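Local coordinates for chloride intracellular channel Clic (Drosophila melanogaster, PDB 2YV7), which might insert into membranes to form a pH-dependent chloride channel and may play a role in ethanol sensitivity, at residues A[21-26]-A[48-53]; A[64-69]-A[82-87]. All coordinates share one frame; numbering follows the deposited sequence.

Contact 1 (A[21-26]-A[48-53]); sequences PEIELI and MDLYLL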
loop_
_atom_site.group_PDB
_atom_site.type_symbol
_atom_site.label_atom_id
_atom_site.label_comp_id
_atom_site.label_asym_id
_atom_site.label_seq_id
_atom_site.Cartn_x
_atom_site.Cartn_y
_atom_site.Cartn_z
ATOM N N PRO A 21 -4.575 2.654 23.211
ATOM C CA PRO A 21 -3.457 3.490 22.752
ATOM C C PRO A 21 -3.758 4.301 21.491
ATOM O O PRO A 21 -4.426 3.817 20.565
ATOM C CB PRO A 21 -2.380 2.472 22.410
ATOM C CG PRO A 21 -2.735 1.269 23.159
ATOM C CD PRO A 21 -4.212 1.231 23.239
ATOM N N GLU A 22 -3.277 5.535 21.451
ATOM C CA GLU A 22 -3.345 6.283 20.203
ATOM C C GLU A 22 -2.035 6.127 19.451
ATOM O O GLU A 22 -0.977 6.503 19.947
ATOM C CB GLU A 22 -3.673 7.762 20.434
ATOM C CG GLU A 22 -2.982 8.694 19.442
ATOM C CD GLU A 22 -3.814 9.889 19.058
ATOM O OE1 GLU A 22 -5.007 9.699 18.704
ATOM O OE2 GLU A 22 -3.258 11.012 19.078
ATOM N N ILE A 23 -2.105 5.571 18.242
ATOM C CA ILE A 23 -0.911 5.522 17.398
ATOM C C ILE A 23 -0.989 6.628 16.376
ATOM O O ILE A 23 -2.057 6.852 15.802
ATOM C CB ILE A 23 -0.762 4.125 16.708
ATOM C CG1 ILE A 23 -0.940 3.001 17.734
ATOM C CG2 ILE A 23 0.599 3.972 16.017
ATOM C CD1 ILE A 23 0.177 2.907 18.781
ATOM N N GLU A 24 0.143 7.316 16.164
ATOM C CA GLU A 24 0.254 8.366 15.154
ATOM C C GLU A 24 1.147 7.878 14.020
ATOM O O GLU A 24 2.262 7.428 14.259
ATOM C CB GLU A 24 0.823 9.665 15.724
ATOM C CG GLU A 24 0.957 10.757 14.645
ATOM C CD GLU A 24 1.423 12.144 15.164
ATOM O OE1 GLU A 24 1.940 12.261 16.304
ATOM O OE2 GLU A 24 1.296 13.119 14.395
ATOM N N LEU A 25 0.634 7.920 12.786
ATOM C CA LEU A 25 1.453 7.593 11.628
ATOM C C LEU A 25 1.723 8.870 10.821
ATOM O O LEU A 25 0.802 9.513 10.345
ATOM C CB LEU A 25 0.789 6.518 10.735
ATOM C CG LEU A 25 1.673 6.085 9.558
ATOM C CD1 LEU A 25 2.937 5.367 10.019
ATOM C CD2 LEU A 25 0.790 5.185 8.643
ATOM N N ILE A 26 2.991 9.234 10.716
ATOM C CA ILE A 26 3.339 10.355 9.846
ATOM C C ILE A 26 3.569 9.853 8.429
ATOM O O ILE A 26 4.377 8.944 8.218
ATOM C CB ILE A 26 4.581 11.105 10.327
ATOM C CG1 ILE A 26 4.329 11.635 11.770
ATOM C CG2 ILE A 26 4.886 12.232 9.398
ATOM C CD1 ILE A 26 5.398 12.626 12.294
ATOM N N MET A 48 -2.412 0.978 6.106
ATOM C CA MET A 48 -3.361 -0.115 6.031
ATOM C C MET A 48 -3.282 -1.037 7.269
ATOM O O MET A 48 -4.323 -1.417 7.768
ATOM C CB MET A 48 -3.103 -0.941 4.751
ATOM C CG MET A 48 -3.703 -0.234 3.565
ATOM S SD MET A 48 -3.667 -1.259 2.052
ATOM C CE MET A 48 -4.926 -2.464 2.461
ATOM N N ASP A 49 -2.072 -1.424 7.699
ATOM C CA ASP A 49 -1.897 -2.327 8.870
ATOM C C ASP A 49 -2.562 -1.670 10.070
ATOM O O ASP A 49 -3.378 -2.296 10.764
ATOM C CB ASP A 49 -0.405 -2.518 9.158
ATOM C CG ASP A 49 0.244 -3.471 8.198
ATOM O OD1 ASP A 49 -0.477 -4.346 7.721
ATOM O OD2 ASP A 49 1.448 -3.392 8.081
ATOM N N LEU A 50 -2.268 -0.389 10.253
ATOM C CA LEU A 50 -2.781 0.275 11.484
ATOM C C LEU A 50 -4.312 0.476 11.457
ATOM O O LEU A 50 -5.018 0.385 12.474
ATOM C CB LEU A 50 -2.014 1.579 11.677
ATOM C CG LEU A 50 -0.558 1.395 12.096
ATOM C CD1 LEU A 50 0.290 2.715 11.868
ATOM C CD2 LEU A 50 -0.412 0.854 13.539
ATOM N N TYR A 51 -4.829 0.771 10.272
ATOM C CA TYR A 51 -6.259 0.935 10.090
ATOM C C TYR A 51 -6.966 -0.357 10.457
ATOM O O TYR A 51 -8.022 -0.325 11.122
ATOM C CB TYR A 51 -6.575 1.409 8.645
ATOM C CG TYR A 51 -8.011 1.867 8.482
ATOM C CD1 TYR A 51 -9.044 0.929 8.402
ATOM C CD2 TYR A 51 -8.335 3.247 8.467
ATOM C CE1 TYR A 51 -10.345 1.321 8.311
ATOM C CE2 TYR A 51 -9.651 3.656 8.345
ATOM C CZ TYR A 51 -10.647 2.672 8.274
ATOM O OH TYR A 51 -11.967 2.999 8.183
ATOM N N LEU A 52 -6.434 -1.513 10.005
ATOM C CA LEU A 52 -7.048 -2.778 10.314
ATOM C C LEU A 52 -7.066 -2.994 11.848
ATOM O O LEU A 52 -8.007 -3.536 12.374
ATOM C CB LEU A 52 -6.287 -3.941 9.654
ATOM C CG LEU A 52 -6.313 -4.021 8.099
ATOM C CD1 LEU A 52 -5.297 -5.062 7.614
ATOM C CD2 LEU A 52 -7.702 -4.311 7.599
ATOM N N LEU A 53 -5.996 -2.614 12.507
ATOM C CA LEU A 53 -5.870 -2.794 13.989
ATOM C C LEU A 53 -6.833 -1.865 14.752
ATOM O O LEU A 53 -7.453 -2.252 15.757
ATOM C CB LEU A 53 -4.438 -2.557 14.410
ATOM C CG LEU A 53 -3.416 -3.616 13.923
ATOM C CD1 LEU A 53 -2.039 -3.372 14.545
ATOM C CD2 LEU A 53 -3.924 -5.045 14.241
#
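L50 sends its forked end from the helix to the strand, and each methyl finds a different residue. CD1 of L50 lies 4.0 Å from CB of L25. The same methyl also sits near both methyls of L25, with L50 CD1 4.1 Å from L25 CD2. The other branch goes to I23, where L50 CD2 comes within 4.1 Å of I23 CG2. The side chains of I23 and L50 meet at about a right angle. All of these are apolar contacts at ordinary van der Waals spacing, and all three residues are buried. This is the helix of a beta-alpha-beta unit lying on its own first strand: strand 22-28, helix 41-55, then strand 60-66 parallel to the first. It opens the thioredoxin-like N-terminal domain of the GST fold. I23 and L25 are two apart on the strand and so point to the same face, toward the helix. With chi1 at -48°, CG1 of I23 lies beside the backbone N and CG2 anti to it, and it is CG2 that meets L50. Backbone hydrogen bonds from I23 and L25 to K62 fix the strand against 60-66. L50 also touches L61 there. On the far side of the helix, M48 and L52 pack on C176 of helix 173-193.

Contact 2 (A[64-69]-A[82-87]); sequences TTVDMQ and THPPIL. With CA (calcium ion), chain B.
M68 leaves the backbone with CG anti to its carbonyl carbon (chi1 -78°), and the chain then bends twice, at chi2 (-57°) and chi3 (-80°). The bends fold SD and CE onto H83 and P84. The sulfur meets the proline ring at its corner, with M68 SD 3.6 Å from P84 CD. The methyl goes further and meets the imidazole obliquely, M68 CE lying 3.7 Å from H83 CD2. The same CE is 3.8 Å from P84 CD, so it touches both residues. A second contact on P84 comes from V66, whose CG1 is 3.7 Å from P84 CG, the two side chains crossing at about a right angle. Cutting M68 back to an alanine would remove both SD and CE, and is likely to uncover P84 CD and leave the H83 ring freer to turn.

Behind these side chains the 82-87 backbone binds calcium. The ion is held by H83 O at 2.6 Å and by P85 O at 2.6 Å. L95 O is a further ligand, and N97 also belongs to the site. The peptide bond between P84 and P85 is cis, as is characteristic of the proline that precedes the third strand in thioredoxin-like and GST folds. Here it turns the loop into strand 86-89 while the carbonyls on either side of P84 face the metal.

V66 ends strand 60-66, the outermost strand on its side of the sheet, and is hydrogen-bonded through its backbone to I27 and A29. Strand 22-28 lies between it and strand 86-89, and its K28 touches H83 and P84. P85 packs on F42, C43 and Y46 of helix 41-55 and on N97 at the start of helix 97-107.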
loop_
_atom_site.group_PDB
_atom_site.type_symbol
_atom_site.label_atom_id
_atom_site.label_comp_id
_atom_site.label_asym_id
_atom_site.label_seq_id
_atom_site.Cartn_x
_atom_site.Cartn_y
_atom_site.Cartn_z
ATOM N N THR A 64 -0.924 11.800 10.190
ATOM C CA THR A 64 -0.365 13.136 9.997
ATOM C C THR A 64 0.360 13.187 8.657
ATOM O O THR A 64 1.291 12.434 8.414
ATOM C CB THR A 64 0.659 13.488 11.088
ATOM O OG1 THR A 64 0.049 13.338 12.386
ATOM C CG2 THR A 64 1.159 14.902 10.922
ATOM N N THR A 65 -0.055 14.111 7.802
ATOM C CA THR A 65 0.559 14.277 6.495
ATOM C C THR A 65 1.596 15.418 6.529
ATOM O O THR A 65 1.286 16.527 6.972
ATOM C CB THR A 65 -0.554 14.534 5.455
ATOM O OG1 THR A 65 -1.578 13.543 5.617
ATOM C CG2 THR A 65 -0.044 14.400 4.105
ATOM N N VAL A 66 2.817 15.152 6.097
ATOM C CA VAL A 66 3.846 16.205 6.011
ATOM C C VAL A 66 4.325 16.455 4.570
ATOM O O VAL A 66 4.652 15.536 3.804
ATOM C CB VAL A 66 5.078 15.943 6.945
ATOM C CG1 VAL A 66 5.477 14.512 6.896
ATOM C CG2 VAL A 66 6.292 16.793 6.540
ATOM N N ASP A 67 4.388 17.731 4.221
ATOM C CA ASP A 67 4.911 18.124 2.916
ATOM C C ASP A 67 6.393 18.173 3.113
ATOM O O ASP A 67 6.894 19.002 3.878
ATOM C CB ASP A 67 4.373 19.497 2.517
ATOM C CG ASP A 67 4.818 19.938 1.127
ATOM O OD1 ASP A 67 5.628 19.231 0.457
ATOM O OD2 ASP A 67 4.331 21.013 0.712
ATOM N N MET A 68 7.090 17.278 2.434
ATOM C CA MET A 68 8.518 17.096 2.658
ATOM C C MET A 68 9.404 18.218 2.133
ATOM O O MET A 68 10.578 18.318 2.512
ATOM C CB MET A 68 8.970 15.725 2.164
ATOM C CG MET A 68 8.602 14.606 3.146
ATOM S SD MET A 68 9.274 14.835 4.815
ATOM C CE MET A 68 10.967 14.271 4.535
ATOM N N GLN A 69 8.844 19.065 1.246
ATOM C CA GLN A 69 9.605 20.249 0.847
ATOM C C GLN A 69 9.166 21.555 1.546
ATOM O O GLN A 69 9.755 22.618 1.333
ATOM C CB GLN A 69 9.734 20.364 -0.683
ATOM C CG GLN A 69 9.198 19.121 -1.434
ATOM C CD GLN A 69 9.274 19.262 -2.970
ATOM O OE1 GLN A 69 9.709 20.297 -3.496
ATOM N NE2 GLN A 69 8.851 18.216 -3.688
ATOM N N THR A 82 15.325 11.573 8.679
ATOM C CA THR A 82 14.460 10.437 8.362
ATOM C C THR A 82 13.161 10.831 7.624
ATOM O O THR A 82 12.446 11.768 8.017
ATOM C CB THR A 82 14.209 9.532 9.595
ATOM O OG1 THR A 82 13.086 8.672 9.349
ATOM C CG2 THR A 82 13.957 10.370 10.840
ATOM N N HIS A 83 12.903 10.103 6.541
ATOM C CA HIS A 83 11.694 10.241 5.728
ATOM C C HIS A 83 10.507 9.453 6.285
ATOM O O HIS A 83 10.703 8.385 6.876
ATOM C CB HIS A 83 11.986 9.713 4.322
ATOM C CG HIS A 83 12.749 10.673 3.473
ATOM N ND1 HIS A 83 14.116 10.823 3.571
ATOM C CD2 HIS A 83 12.340 11.545 2.522
ATOM C CE1 HIS A 83 14.519 11.738 2.706
ATOM N NE2 HIS A 83 13.461 12.191 2.056
ATOM N N PRO A 84 9.274 9.971 6.090
ATOM C CA PRO A 84 8.089 9.168 6.399
ATOM C C PRO A 84 8.148 7.810 5.673
ATOM O O PRO A 84 8.896 7.669 4.688
ATOM C CB PRO A 84 6.927 10.068 5.944
ATOM C CG PRO A 84 7.529 11.463 6.159
ATOM C CD PRO A 84 8.892 11.312 5.598
ATOM N N PRO A 85 7.418 6.799 6.182
ATOM C CA PRO A 85 6.579 6.906 7.362
ATOM C C PRO A 85 7.406 6.845 8.632
ATOM O O PRO A 85 8.511 6.294 8.656
ATOM C CB PRO A 85 5.720 5.650 7.311
ATOM C CG PRO A 85 6.549 4.669 6.566
ATOM C CD PRO A 85 7.370 5.445 5.584
ATOM N N ILE A 86 6.817 7.411 9.664
ATOM C CA ILE A 86 7.356 7.395 11.017
ATOM C C ILE A 86 6.204 7.052 11.907
ATOM O O ILE A 86 5.115 7.617 11.769
ATOM C CB ILE A 86 7.921 8.804 11.385
ATOM C CG1 ILE A 86 9.198 9.078 10.591
ATOM C CG2 ILE A 86 8.112 8.890 12.935
ATOM C CD1 ILE A 86 9.541 10.578 10.390
ATOM N N LEU A 87 6.405 6.110 12.850
ATOM C CA LEU A 87 5.309 5.658 13.703
ATOM C C LEU A 87 5.567 6.157 15.151
ATOM O O LEU A 87 6.653 5.960 15.664
ATOM C CB LEU A 87 5.193 4.125 13.702
ATOM C CG LEU A 87 4.143 3.392 14.536
ATOM C CD1 LEU A 87 3.953 1.972 14.079
ATOM C CD2 LEU A 87 4.483 3.345 16.053
HETATM CA CA CA B . 10.835 5.836 7.581
#

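From the N terminus, strand 22-28 comes first, and contact 1 closes the turn of chain from it through the first part of helix 41-55. The chain then runs into strand 60-66. Contact 2 opens at the end of that strand and closes a second loop at H83 and P84, just before strand 86-89. The two contacts are in series and neither nest nor cross. Strand 22-28 joins them in space, since it lies between 60-66 and 86-89 in one sheet. I26 N is probably hydrogen-bonded to I86 O. I26 also packs on V66. Together they tie one helix and three strands of the N-terminal domain, with calcium bound at the 82-87 loop.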